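Local coordinates for putative TOXIN related protein (Parabacteroides distasonis ATCC 8503, PDB 3K0Y) that is of unknown function, possibly toxin-related, and probably joins an N-terminal OB domain to a C-terminal NigD-like beta sandwich, at residues Trp114-Glu125 against Ala166-Ser174; Leu176-Val187 against Tyr199-Lys209. All coordinates share one frame; numbering follows the deposited sequence.

Interaction 1 (Trp114-Glu125 against Ala166-Ser174)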
loop_
_atom_site.group_PDB
_atom_site.type_symbol
_atom_site.label_atom_id
_atom_site.label_comp_id
_atom_site.label_asym_id
_atom_site.label_seq_id
_atom_site.Cartn_x
_atom_site.Cartn_y
_atom_site.Cartn_z
ATOM N N TRP A 114 -3.325 -4.157 5.529
ATOM C CA TRP A 114 -2.422 -5.264 5.816
ATOM C C TRP A 114 -1.027 -5.038 5.294
ATOM O O TRP A 114 -0.857 -4.312 4.331
ATOM C CB TRP A 114 -3.007 -6.574 5.267
ATOM C CG TRP A 114 -2.925 -6.742 3.789
ATOM C CD1 TRP A 114 -2.012 -7.481 3.103
ATOM C CD2 TRP A 114 -3.772 -6.140 2.808
ATOM N NE1 TRP A 114 -2.247 -7.399 1.772
ATOM C CE2 TRP A 114 -3.308 -6.564 1.551
ATOM C CE3 TRP A 114 -4.896 -5.312 2.866
ATOM C CZ2 TRP A 114 -3.925 -6.196 0.371
ATOM C CZ3 TRP A 114 -5.517 -4.942 1.654
ATOM C CH2 TRP A 114 -5.023 -5.393 0.446
ATOM N N ILE A 115 -0.037 -5.682 5.922
ATOM C CA ILE A 115 1.331 -5.685 5.443
ATOM C C ILE A 115 1.534 -6.839 4.480
ATOM O O ILE A 115 1.142 -7.961 4.770
ATOM C CB ILE A 115 2.373 -5.771 6.590
ATOM C CG1 ILE A 115 2.273 -4.519 7.478
ATOM C CG2 ILE A 115 3.809 -5.817 5.993
ATOM C CD1 ILE A 115 3.178 -4.595 8.725
ATOM N N GLY A 116 2.079 -6.558 3.299
ATOM C CA GLY A 116 2.336 -7.592 2.308
ATOM C C GLY A 116 3.474 -7.141 1.403
ATOM O O GLY A 116 3.456 -6.000 0.879
ATOM N N ASP A 117 4.469 -8.019 1.259
ATOM C CA ASP A 117 5.650 -7.800 0.448
ATOM C C ASP A 117 6.323 -6.429 0.764
ATOM O O ASP A 117 6.749 -5.747 -0.132
ATOM C CB ASP A 117 5.294 -7.923 -1.055
ATOM C CG ASP A 117 6.528 -7.840 -1.962
ATOM O OD1 ASP A 117 7.515 -8.530 -1.655
ATOM O OD2 ASP A 117 6.548 -7.070 -2.956
ATOM N N GLY A 118 6.414 -6.062 2.042
ATOM C CA GLY A 118 7.102 -4.810 2.492
ATOM C C GLY A 118 6.290 -3.524 2.249
ATOM O O GLY A 118 6.785 -2.392 2.444
ATOM N N TYR A 119 5.026 -3.692 1.862
ATOM C CA TYR A 119 4.133 -2.563 1.695
ATOM C C TYR A 119 3.072 -2.591 2.741
ATOM O O TYR A 119 2.657 -3.658 3.184
ATOM C CB TYR A 119 3.443 -2.609 0.341
ATOM C CG TYR A 119 4.391 -2.466 -0.805
ATOM C CD1 TYR A 119 5.057 -3.570 -1.295
ATOM C CD2 TYR A 119 4.616 -1.218 -1.410
ATOM C CE1 TYR A 119 5.935 -3.468 -2.355
ATOM C CE2 TYR A 119 5.504 -1.098 -2.457
ATOM C CZ TYR A 119 6.146 -2.230 -2.922
ATOM O OH TYR A 119 7.000 -2.129 -3.937
ATOM N N LEU A 120 2.601 -1.411 3.110
ATOM C CA LEU A 120 1.336 -1.281 3.787
ATOM C C LEU A 120 0.263 -1.099 2.705
ATOM O O LEU A 120 0.286 -0.117 1.981
ATOM C CB LEU A 120 1.344 -0.089 4.734
ATOM C CG LEU A 120 0.055 0.173 5.497
ATOM C CD1 LEU A 120 -0.166 -0.952 6.572
ATOM C CD2 LEU A 120 -0.064 1.553 6.117
ATOM N N ASN A 121 -0.709 -1.991 2.698
ATOM C CA ASN A 121 -1.777 -2.036 1.753
ATOM C C ASN A 121 -3.071 -1.601 2.410
ATOM O O ASN A 121 -3.374 -2.031 3.516
ATOM C CB ASN A 121 -1.930 -3.445 1.231
ATOM C CG ASN A 121 -0.703 -3.936 0.516
ATOM O OD1 ASN A 121 -0.506 -3.630 -0.652
ATOM N ND2 ASN A 121 0.143 -4.704 1.211
ATOM N N ILE A 122 -3.810 -0.742 1.735
ATOM C CA ILE A 122 -5.018 -0.230 2.241
ATOM C C ILE A 122 -6.104 -0.260 1.191
ATOM O O ILE A 122 -5.857 0.062 0.043
ATOM C CB ILE A 122 -4.870 1.219 2.754
ATOM C CG1 ILE A 122 -3.795 1.322 3.816
ATOM C CG2 ILE A 122 -6.202 1.676 3.348
ATOM C CD1 ILE A 122 -3.514 2.766 4.335
ATOM N N TYR A 123 -7.287 -0.717 1.599
ATOM C CA TYR A 123 -8.554 -0.548 0.900
ATOM C C TYR A 123 -9.416 0.314 1.804
ATOM O O TYR A 123 -9.725 -0.087 2.932
ATOM C CB TYR A 123 -9.264 -1.905 0.686
ATOM C CG TYR A 123 -10.605 -1.828 -0.033
ATOM C CD1 TYR A 123 -10.690 -1.892 -1.419
ATOM C CD2 TYR A 123 -11.793 -1.683 0.688
ATOM C CE1 TYR A 123 -11.944 -1.838 -2.097
ATOM C CE2 TYR A 123 -13.045 -1.617 0.048
ATOM C CZ TYR A 123 -13.106 -1.690 -1.347
ATOM O OH TYR A 123 -14.328 -1.606 -1.955
ATOM N N PHE A 124 -9.838 1.476 1.311
ATOM C CA PHE A 124 -10.532 2.473 2.140
ATOM C C PHE A 124 -11.698 3.033 1.370
ATOM O O PHE A 124 -11.772 2.902 0.130
ATOM C CB PHE A 124 -9.585 3.606 2.588
ATOM C CG PHE A 124 -9.147 4.542 1.454
ATOM C CD1 PHE A 124 -8.079 4.220 0.658
ATOM C CD2 PHE A 124 -9.842 5.716 1.192
ATOM C CE1 PHE A 124 -7.696 5.056 -0.403
ATOM C CE2 PHE A 124 -9.473 6.555 0.114
ATOM C CZ PHE A 124 -8.408 6.221 -0.654
ATOM N N GLU A 125 -12.633 3.635 2.087
ATOM C CA GLU A 125 -13.745 4.289 1.439
ATOM C C GLU A 125 -13.862 5.699 1.920
ATOM O O GLU A 125 -13.439 6.032 3.000
ATOM C CB GLU A 125 -15.069 3.585 1.753
ATOM C CG GLU A 125 -15.225 2.192 1.184
ATOM C CD GLU A 125 -16.501 1.508 1.702
ATOM O OE1 GLU A 125 -16.592 1.159 2.927
ATOM O OE2 GLU A 125 -17.402 1.345 0.876
ATOM N N ALA A 166 -14.681 3.494 -3.248
ATOM C CA ALA A 166 -13.544 2.806 -2.680
ATOM C C ALA A 166 -12.243 3.172 -3.409
ATOM O O ALA A 166 -12.235 3.582 -4.573
ATOM C CB ALA A 166 -13.773 1.287 -2.647
ATOM N N GLY A 167 -11.141 3.084 -2.677
ATOM C CA GLY A 167 -9.834 3.266 -3.245
ATOM C C GLY A 167 -8.832 2.314 -2.639
ATOM O O GLY A 167 -8.935 1.954 -1.472
ATOM N N ARG A 168 -7.799 2.023 -3.417
ATOM C CA ARG A 168 -6.694 1.218 -2.999
ATOM C C ARG A 168 -5.373 1.986 -3.086
ATOM O O ARG A 168 -5.159 2.827 -3.963
ATOM C CB ARG A 168 -6.611 -0.023 -3.840
ATOM C CG ARG A 168 -7.725 -1.017 -3.632
ATOM C CD ARG A 168 -7.482 -2.196 -4.539
ATOM N NE ARG A 168 -8.407 -3.292 -4.316
ATOM C CZ ARG A 168 -8.319 -4.203 -3.376
ATOM N NH1 ARG A 168 -7.332 -4.248 -2.478
ATOM N NH2 ARG A 168 -9.254 -5.118 -3.345
ATOM N N VAL A 169 -4.495 1.713 -2.150
ATOM C CA VAL A 169 -3.163 2.289 -2.138
ATOM C C VAL A 169 -2.190 1.281 -1.507
ATOM O O VAL A 169 -2.577 0.418 -0.687
ATOM C CB VAL A 169 -3.190 3.660 -1.379
ATOM C CG1 VAL A 169 -3.576 3.450 0.145
ATOM C CG2 VAL A 169 -1.880 4.406 -1.539
ATOM N N ALA A 170 -0.919 1.419 -1.839
ATOM C CA ALA A 170 0.176 0.676 -1.231
ATOM C C ALA A 170 1.301 1.639 -0.936
ATOM O O ALA A 170 1.625 2.480 -1.789
ATOM C CB ALA A 170 0.659 -0.411 -2.187
ATOM N N PHE A 171 1.841 1.558 0.288
ATOM C CA PHE A 171 2.976 2.388 0.716
ATOM C C PHE A 171 4.226 1.527 0.974
ATOM O O PHE A 171 4.193 0.540 1.721
ATOM C CB PHE A 171 2.619 3.180 1.985
ATOM C CG PHE A 171 1.483 4.152 1.792
ATOM C CD1 PHE A 171 1.679 5.359 1.125
ATOM C CD2 PHE A 171 0.225 3.902 2.324
ATOM C CE1 PHE A 171 0.644 6.258 0.972
ATOM C CE2 PHE A 171 -0.810 4.845 2.187
ATOM C CZ PHE A 171 -0.619 5.985 1.517
ATOM N N ASN A 172 5.326 1.895 0.331
ATOM C CA ASN A 172 6.565 1.168 0.462
ATOM C C ASN A 172 7.111 1.474 1.850
ATOM O O ASN A 172 7.329 2.635 2.202
ATOM C CB ASN A 172 7.521 1.599 -0.661
ATOM C CG ASN A 172 8.738 0.726 -0.786
ATOM O OD1 ASN A 172 9.275 0.258 0.213
ATOM N ND2 ASN A 172 9.252 0.583 -2.006
ATOM N N LEU A 173 7.322 0.437 2.652
ATOM C CA LEU A 173 7.822 0.625 4.028
ATOM C C LEU A 173 9.321 0.502 4.170
ATOM O O LEU A 173 9.840 0.470 5.282
ATOM C CB LEU A 173 7.168 -0.377 4.983
ATOM C CG LEU A 173 5.653 -0.270 5.054
ATOM C CD1 LEU A 173 5.047 -1.337 5.977
ATOM C CD2 LEU A 173 5.255 1.107 5.487
ATOM N N SER A 174 10.027 0.433 3.061
ATOM C CA SER A 174 11.431 0.097 3.124
ATOM C C SER A 174 12.277 1.207 3.774
ATOM O O SER A 174 13.408 0.963 4.091
ATOM C CB SER A 174 11.948 -0.234 1.710
ATOM O OG SER A 174 11.984 0.923 0.912
HETATM O O HOH W 1 -2.634 -2.175 -1.868
HETATM O O HOH W 2 -5.440 -2.381 -1.629
#
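Tyr-123 CG lies anti to the backbone N (chi1 180°), which sends its ring along the strand beside Arg-168 and Ala-166, whereas Phe-124 CG is tucked between N and the carbonyl carbon (chi1 70°) and its ring folds back over Gly-167. Glycine suits that place: Gly-167 CA lies over one face of the phenyl ring, where a side chain would collide with it, and Phe-124 CD1 is 3.2 Å from Gly-167 O. Arg-168 reaches out as an extended chain, and Tyr-123 CD1 stands 3.8 Å above the centre of its guanidinium, ring and guanidinium planes being inclined by 60°. At the guanidinium edge, Trp-114 CH2 is 3.9 Å from Arg-168 NH1; the indole itself lies across Asn-121, whose CB covers one ring face.

The strands run antiparallel and bond through alternate pairs, as in Ile-122 N to Val-169 O at 3.0 Å. Two waters fill in beside them: one donates to Asn-121 OD1 and Val-169 O, the other joins Ile-122 O to Arg-168 NH1. Branched and aromatic residues fill the opposite face, where Val-169 CG1 meets Ile-122 CB at 3.7 Å and Ile-122 CD1 touches the edge of Phe-171 at CE2. Leu-173 N bonds to Gly-118 O at 2.9 Å, continuing the pairing into the tight turn at Gly-118, and Asn-172 OD1 accepts from Ser-174 N in an Asx turn.

The face of Tyr-119, Asn-121 and Arg-168 looks onto strands 11-22 and 52-62; Trp-114 NE1 hydrogen-bonds to Asp-31 OD2, and Asn-121 OD1 to Arg-53 NH1 of strand 52-62. On the other face, Phe-124 meets Phe-152 of strand 149-155 edge-to-face. Within the sheet, strand 163-172 also pairs in parallel with strand 74-88.

Interaction 2 (Leu176-Val187 against Tyr199-Lys209)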
loop_
_atom_site.group_PDB
_atom_site.type_symbol
_atom_site.label_atom_id
_atom_site.label_comp_id
_atom_site.label_asym_id
_atom_site.label_seq_id
_atom_site.Cartn_x
_atom_site.Cartn_y
_atom_site.Cartn_z
ATOM N N LEU A 176 11.452 2.554 6.668
ATOM C CA LEU A 176 11.371 2.435 8.120
ATOM C C LEU A 176 12.707 1.875 8.630
ATOM O O LEU A 176 13.374 1.148 7.899
ATOM C CB LEU A 176 10.238 1.532 8.575
ATOM C CG LEU A 176 8.813 2.045 8.309
ATOM C CD1 LEU A 176 7.821 0.945 8.727
ATOM C CD2 LEU A 176 8.534 3.382 8.991
ATOM N N PRO A 177 13.100 2.225 9.872
ATOM C CA PRO A 177 14.380 1.684 10.345
ATOM C C PRO A 177 14.371 0.163 10.381
ATOM O O PRO A 177 13.321 -0.480 10.643
ATOM C CB PRO A 177 14.572 2.311 11.748
ATOM C CG PRO A 177 13.475 3.370 11.926
ATOM C CD PRO A 177 12.372 2.972 10.911
ATOM N N ASP A 178 15.531 -0.418 10.087
ATOM C CA ASP A 178 15.664 -1.872 10.050
ATOM C C ASP A 178 15.270 -2.422 11.414
ATOM O O ASP A 178 15.676 -1.895 12.415
ATOM C CB ASP A 178 17.076 -2.308 9.681
ATOM C CG ASP A 178 17.117 -3.753 9.168
ATOM O OD1 ASP A 178 16.617 -4.665 9.863
ATOM O OD2 ASP A 178 17.622 -3.977 8.053
ATOM N N THR A 179 14.422 -3.439 11.440
ATOM C CA THR A 179 14.026 -4.042 12.705
ATOM C C THR A 179 15.028 -5.117 13.078
ATOM O O THR A 179 14.828 -5.817 14.052
ATOM C CB THR A 179 12.636 -4.696 12.645
ATOM O OG1 THR A 179 12.714 -5.871 11.834
ATOM C CG2 THR A 179 11.598 -3.734 12.105
ATOM N N LYS A 180 16.113 -5.198 12.303
ATOM C CA LYS A 180 17.040 -6.320 12.295
ATOM C C LYS A 180 16.209 -7.415 11.634
ATOM O O LYS A 180 15.625 -7.152 10.560
ATOM C CB LYS A 180 17.541 -6.649 13.698
ATOM C CG LYS A 180 17.893 -5.420 14.571
ATOM C CD LYS A 180 18.626 -4.307 13.843
ATOM C CE LYS A 180 19.052 -3.181 14.792
ATOM N NZ LYS A 180 20.498 -3.225 15.155
ATOM N N GLY A 181 16.096 -8.602 12.238
ATOM C CA GLY A 181 15.075 -9.573 11.777
ATOM C C GLY A 181 14.069 -9.930 12.866
ATOM O O GLY A 181 13.561 -11.058 12.895
ATOM N N GLU A 182 13.818 -8.985 13.775
ATOM C CA GLU A 182 12.790 -9.096 14.814
ATOM C C GLU A 182 11.485 -8.450 14.312
ATOM O O GLU A 182 11.503 -7.555 13.466
ATOM C CB GLU A 182 13.219 -8.354 16.096
ATOM C CG GLU A 182 13.989 -9.170 17.175
ATOM C CD GLU A 182 14.058 -8.411 18.546
ATOM O OE1 GLU A 182 12.984 -8.204 19.152
ATOM O OE2 GLU A 182 15.167 -8.017 19.012
ATOM N N THR A 183 10.371 -8.845 14.913
ATOM C CA THR A 183 9.077 -8.228 14.661
ATOM C C THR A 183 8.703 -7.130 15.679
ATOM O O THR A 183 8.929 -7.277 16.870
ATOM C CB THR A 183 8.020 -9.285 14.600
ATOM O OG1 THR A 183 8.438 -10.293 13.657
ATOM C CG2 THR A 183 6.711 -8.677 14.097
ATOM N N VAL A 184 8.152 -6.019 15.182
ATOM C CA VAL A 184 7.766 -4.878 16.004
ATOM C C VAL A 184 6.344 -4.548 15.717
ATOM O O VAL A 184 5.772 -5.064 14.735
ATOM C CB VAL A 184 8.614 -3.574 15.701
ATOM C CG1 VAL A 184 10.125 -3.814 15.952
ATOM C CG2 VAL A 184 8.346 -3.039 14.296
ATOM N N ASP A 185 5.784 -3.666 16.542
ATOM C CA ASP A 185 4.443 -3.175 16.375
ATOM C C ASP A 185 4.432 -1.935 15.509
ATOM O O ASP A 185 5.178 -0.984 15.771
ATOM C CB ASP A 185 3.815 -2.818 17.707
ATOM C CG ASP A 185 3.508 -4.039 18.562
ATOM O OD1 ASP A 185 3.555 -5.198 18.076
ATOM O OD2 ASP A 185 3.227 -3.789 19.738
ATOM N N LEU A 186 3.583 -1.955 14.487
ATOM C CA LEU A 186 3.401 -0.820 13.598
ATOM C C LEU A 186 2.015 -0.315 13.891
ATOM O O LEU A 186 1.054 -1.075 13.850
ATOM C CB LEU A 186 3.554 -1.259 12.151
ATOM C CG LEU A 186 3.638 -0.212 11.045
ATOM C CD1 LEU A 186 4.948 0.508 11.068
ATOM C CD2 LEU A 186 3.418 -0.805 9.639
ATOM N N VAL A 187 1.928 0.943 14.275
ATOM C CA VAL A 187 0.688 1.604 14.625
ATOM C C VAL A 187 0.396 2.566 13.449
ATOM O O VAL A 187 1.222 3.423 13.104
ATOM C CB VAL A 187 0.815 2.342 15.982
ATOM C CG1 VAL A 187 -0.402 3.206 16.285
ATOM C CG2 VAL A 187 1.039 1.304 17.143
ATOM N N TYR A 199 -4.764 1.275 13.888
ATOM C CA TYR A 199 -4.694 -0.135 13.654
ATOM C C TYR A 199 -3.273 -0.549 13.935
ATOM O O TYR A 199 -2.364 0.185 13.650
ATOM C CB TYR A 199 -5.143 -0.492 12.238
ATOM C CG TYR A 199 -6.660 -0.550 12.096
ATOM C CD1 TYR A 199 -7.528 -1.014 13.155
ATOM C CD2 TYR A 199 -7.249 -0.093 10.922
ATOM C CE1 TYR A 199 -8.952 -1.025 12.962
ATOM C CE2 TYR A 199 -8.612 -0.058 10.763
ATOM C CZ TYR A 199 -9.469 -0.544 11.754
ATOM O OH TYR A 199 -10.797 -0.483 11.400
ATOM N N LYS A 200 -3.115 -1.719 14.551
ATOM C CA LYS A 200 -1.825 -2.212 14.981
ATOM C C LYS A 200 -1.473 -3.445 14.225
ATOM O O LYS A 200 -2.179 -4.445 14.322
ATOM C CB LYS A 200 -1.844 -2.571 16.442
ATOM C CG LYS A 200 -1.908 -1.445 17.371
ATOM C CD LYS A 200 -1.394 -1.870 18.768
ATOM C CE LYS A 200 -1.297 -0.651 19.704
ATOM N NZ LYS A 200 -1.336 -1.081 21.124
ATOM N N LEU A 201 -0.368 -3.408 13.518
ATOM C CA LEU A 201 0.069 -4.544 12.750
ATOM C C LEU A 201 1.477 -4.934 13.204
ATOM O O LEU A 201 2.218 -4.147 13.778
ATOM C CB LEU A 201 0.084 -4.230 11.238
ATOM C CG LEU A 201 -1.082 -3.473 10.598
ATOM C CD1 LEU A 201 -0.921 -1.968 10.818
ATOM C CD2 LEU A 201 -1.178 -3.694 9.053
ATOM N N LYS A 202 1.838 -6.164 12.900
ATOM C CA LYS A 202 3.172 -6.681 13.169
ATOM C C LYS A 202 3.978 -6.402 11.930
ATOM O O LYS A 202 3.485 -6.626 10.844
ATOM C CB LYS A 202 3.111 -8.198 13.416
ATOM C CG LYS A 202 2.371 -8.592 14.643
ATOM C CD LYS A 202 3.152 -8.210 15.849
ATOM C CE LYS A 202 2.559 -8.753 17.145
ATOM N NZ LYS A 202 3.012 -7.959 18.345
ATOM N N TYR A 203 5.213 -5.944 12.110
ATOM C CA TYR A 203 6.144 -5.590 11.020
ATOM C C TYR A 203 7.589 -6.053 11.304
ATOM O O TYR A 203 8.180 -5.749 12.352
ATOM C CB TYR A 203 6.150 -4.081 10.804
ATOM C CG TYR A 203 7.135 -3.663 9.737
ATOM C CD1 TYR A 203 6.910 -3.976 8.390
ATOM C CD2 TYR A 203 8.294 -2.988 10.062
ATOM C CE1 TYR A 203 7.820 -3.625 7.395
ATOM C CE2 TYR A 203 9.218 -2.636 9.077
ATOM C CZ TYR A 203 8.959 -2.945 7.743
ATOM O OH TYR A 203 9.873 -2.612 6.774
ATOM N N ASN A 204 8.166 -6.741 10.336
ATOM C CA ASN A 204 9.544 -7.198 10.410
ATOM C C ASN A 204 10.192 -6.755 9.104
ATOM O O ASN A 204 9.625 -7.008 8.061
ATOM C CB ASN A 204 9.569 -8.728 10.553
ATOM C CG ASN A 204 10.986 -9.296 10.794
ATOM O OD1 ASN A 204 11.941 -8.921 10.124
ATOM N ND2 ASN A 204 11.100 -10.216 11.744
ATOM N N SER A 205 11.342 -6.071 9.154
ATOM C CA SER A 205 12.018 -5.643 7.919
ATOM C C SER A 205 12.426 -6.812 7.014
ATOM O O SER A 205 12.629 -6.637 5.824
ATOM C CB SER A 205 13.273 -4.826 8.225
ATOM O OG SER A 205 12.941 -3.670 8.940
ATOM N N ASP A 206 12.602 -7.988 7.596
ATOM C CA ASP A 206 12.870 -9.188 6.810
ATOM C C ASP A 206 11.559 -9.797 6.254
ATOM O O ASP A 206 10.815 -10.409 6.999
ATOM C CB ASP A 206 13.621 -10.197 7.696
ATOM C CG ASP A 206 14.176 -11.360 6.920
ATOM O OD1 ASP A 206 14.213 -11.304 5.686
ATOM O OD2 ASP A 206 14.589 -12.334 7.556
ATOM N N LYS A 207 11.290 -9.610 4.956
ATOM C CA LYS A 207 10.080 -10.160 4.268
ATOM C C LYS A 207 9.893 -11.655 4.452
ATOM O O LYS A 207 8.778 -12.145 4.638
ATOM C CB LYS A 207 10.157 -9.940 2.758
ATOM C CG LYS A 207 10.157 -8.490 2.328
ATOM C CD LYS A 207 9.620 -8.358 0.921
ATOM C CE LYS A 207 10.397 -7.357 0.095
ATOM N NZ LYS A 207 10.001 -7.562 -1.306
ATOM N N THR A 208 11.006 -12.374 4.334
ATOM C CA THR A 208 11.092 -13.791 4.652
ATOM C C THR A 208 10.306 -14.214 5.881
ATOM O O THR A 208 9.499 -15.121 5.789
ATOM C CB THR A 208 12.539 -14.166 4.898
ATOM O OG1 THR A 208 13.216 -14.233 3.638
ATOM C CG2 THR A 208 12.643 -15.501 5.635
ATOM N N LYS A 209 10.530 -13.553 7.016
ATOM C CA LYS A 209 9.987 -14.019 8.311
ATOM C C LYS A 209 8.496 -13.690 8.416
ATOM O O LYS A 209 7.738 -14.419 9.064
ATOM C CB LYS A 209 10.732 -13.392 9.500
ATOM C CG LYS A 209 12.240 -13.166 9.288
ATOM C CD LYS A 209 13.120 -14.168 9.991
ATOM C CE LYS A 209 13.661 -13.589 11.276
ATOM N NZ LYS A 209 14.422 -14.576 12.052
HETATM O O HOH W 3 12.468 -1.513 7.530
#
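Strands 184-187 and 199-203 run antiparallel with an angle of 142° between them, and Val-184 pairs with Tyr-203, and Leu-186 with Leu-201, through reciprocal backbone bonds. Tyr-203 carries much of the packing: Leu-176 CD1 sits over one ring face in a CH-pi contact, 4.3 Å from the centroid, and Val-184 CG2 comes to the ring edge. A tyrosine fits here, its apolar ring taking these contacts while its hydroxyl reaches a water that also meets Leu-176 O and Ser-205 OG. On the other side of the sheet Asp-185 and Lys-202 lie side by side, and Lys-202 NZ forms a salt bridge with Asp-185 OD1 at 2.8 Å, on the syn lone pair.

Near the open end, small polar residues tie the two chain segments together. Thr-179 N bonds to Ser-205 OG at 2.9 Å, and Ser-205 N answers to Thr-179 OG1 at 3.0 Å. Asn-204 ND2 grips Gly-181 O at 2.8 Å, from above the carbonyl plane, and more loosely Thr-183 OG1, while Asn-204 OD1 accepts from Asp-206 N in an Asx turn. The arrangement is the open end of a beta hairpin, strands 184-192 and 195-203, at the edge of a sheet in the NigD-like beta sandwich.

After the N-terminal strands, from 11-22 to 74-88, strand 113-116 turns tightly into strand 119-128; forty residues, including strands 135-139 and 149-155, separate Glu-125 from Ala-166, where residues 166-174 return and close interaction 1. Interaction 2 opens two residues later, at Leu-176, and closes across the short hairpin that ends in residues 199-209; the two contacts therefore stand in series, neither nesting nor crossing. They belong to different sheets, which face each other: Ile-115 CD1 packs against Tyr-203 CB at 3.7 Å. A salt bridge between Asp-117 OD1 and Lys-207 NZ, 2.7 Å, joins the turn of one to the tail of the other, with Arg-29 of the N-terminal domain also bound to Asp-117.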